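Local coordinates for protein endoglucanase (Acetivibrio cellulolyticus, PDB 5NRM) that serves here as a type I cohesin module of the cellulosomal scaffoldin, binding the dockerin of a family 5 enzyme to assemble multienzyme complexes, at residues F121-S124 with T125-V129. Residues are numbered along the deposited sequence; the frame is centred on the assembly and turned at random.
Sequences FGDS and TLTPV
Asp-123 reaches into the type I beta turn that it opens, and its carboxylate ties together the backbone from Thr-125 to Thr-127. Asp-123 CB packs on Val-129 CG2 at 3.9 Å. Chi1 of 77° sets CG between the backbone N and the carbonyl carbon, turning the carboxylate into the turn beside the similarly directed side chain of Thr-127; Asp-123 CG lies 3.7 Å from Thr-127 O. Thr-125 OG1 donates to the syn lone pair of Asp-123 OD1, the two oxygens 2.6 Å apart. OD1 is also lodged between two backbone N-H groups, on opposite sides of the carboxylate plane and each about 50° out of it. Thr-125 N, 2.9 Å from Asp-123 OD1, makes an Asx turn within the beta turn; Thr-127 N adds another bond. Asp-123 OD2 neighbours Thr-125 OG1 and Thr-127 CB. Leu-126 N closes the beta turn on Asp-123 O at 2.9 Å. Backbone hydrogen bonds from Asp-123 N to Thr-127 O and from Val-129 N to Phe-121 O flank the Gly-122/Pro-128 bridge. The turn follows strand 118-122, which pairs antiparallel with strand 34-41, and leads towards strand 132-140; Leu-126 packs on Ala-17 and Pro-128 on Ile-14 of the dockerin chain, within the cohesin-dockerin interface.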
loop_
_atom_site.group_PDB
_atom_site.type_symbol
_atom_site.label_atom_id
_atom_site.label_comp_id
_atom_site.label_asym_id
_atom_site.label_seq_id
_atom_site.Cartn_x
_atom_site.Cartn_y
_atom_site.Cartn_z
ATOM N N PHE A 121 -1.665 1.420 8.236
ATOM C CA PHE A 121 -0.632 2.468 8.309
ATOM C C PHE A 121 0.060 2.406 9.615
ATOM O O PHE A 121 -0.587 2.182 10.681
ATOM C CB PHE A 121 -1.286 3.841 8.165
ATOM C CG PHE A 121 -1.915 4.038 6.840
ATOM C CD1 PHE A 121 -1.205 4.549 5.764
ATOM C CD2 PHE A 121 -3.246 3.705 6.667
ATOM C CE1 PHE A 121 -1.813 4.692 4.535
ATOM C CE2 PHE A 121 -3.865 3.860 5.431
ATOM C CZ PHE A 121 -3.145 4.356 4.374
ATOM N N GLY A 122 1.374 2.459 9.552
ATOM C CA GLY A 122 2.157 2.559 10.758
ATOM C C GLY A 122 2.888 3.837 10.843
ATOM O O GLY A 122 3.452 4.277 9.818
ATOM N N ASP A 123 2.881 4.454 12.024
ATOM C CA ASP A 123 3.683 5.658 12.224
ATOM C C ASP A 123 5.173 5.374 12.392
ATOM O O ASP A 123 5.599 4.232 12.228
ATOM C CB ASP A 123 3.046 6.556 13.255
ATOM C CG ASP A 123 3.263 6.076 14.679
ATOM O OD1 ASP A 123 4.030 5.119 14.960
ATOM O OD2 ASP A 123 2.622 6.702 15.565
ATOM N N SER A 124 5.974 6.400 12.750
ATOM C CA SER A 124 7.437 6.212 12.784
ATOM C C SER A 124 7.858 5.325 14.006
ATOM O O SER A 124 9.027 4.910 14.048
ATOM C CB SER A 124 8.177 7.551 12.793
ATOM O OG SER A 124 7.817 8.343 13.909
ATOM N N THR A 125 6.911 5.132 14.966
ATOM C CA THR A 125 7.019 4.186 16.094
ATOM C C THR A 125 6.500 2.783 15.758
ATOM O O THR A 125 6.463 1.901 16.673
ATOM C CB THR A 125 6.329 4.755 17.405
ATOM O OG1 THR A 125 4.912 4.690 17.375
ATOM C CG2 THR A 125 6.751 6.212 17.688
ATOM N N LEU A 126 6.009 2.590 14.546
ATOM C CA LEU A 126 5.346 1.394 14.080
ATOM C C LEU A 126 4.070 1.109 14.823
ATOM O O LEU A 126 3.639 -0.066 14.977
ATOM C CB LEU A 126 6.286 0.205 14.075
ATOM C CG LEU A 126 7.523 0.403 13.204
ATOM C CD1 LEU A 126 8.371 -0.883 13.208
ATOM C CD2 LEU A 126 7.172 0.848 11.792
ATOM N N THR A 127 3.466 2.156 15.328
ATOM C CA THR A 127 2.135 2.049 15.909
ATOM C C THR A 127 1.091 2.218 14.822
ATOM O O THR A 127 1.206 3.091 13.960
ATOM C CB THR A 127 1.904 3.135 16.950
ATOM O OG1 THR A 127 2.881 2.900 17.964
ATOM C CG2 THR A 127 0.521 3.024 17.644
ATOM N N PRO A 128 0.054 1.358 14.796
ATOM C CA PRO A 128 -0.986 1.527 13.816
ATOM C C PRO A 128 -1.748 2.844 13.977
ATOM O O PRO A 128 -2.005 3.254 15.103
ATOM C CB PRO A 128 -1.915 0.341 14.071
ATOM C CG PRO A 128 -1.158 -0.564 14.886
ATOM C CD PRO A 128 -0.249 0.274 15.731
ATOM N N VAL A 129 -2.018 3.444 12.827
ATOM C CA VAL A 129 -2.781 4.684 12.711
ATOM C C VAL A 129 -4.040 4.346 11.934
ATOM O O VAL A 129 -3.908 3.945 10.766
ATOM C CB VAL A 129 -2.064 5.771 11.892
ATOM C CG1 VAL A 129 -2.822 7.102 12.086
ATOM C CG2 VAL A 129 -0.620 5.879 12.279
HETATM O O HOH W 1 -3.875 1.388 10.177
#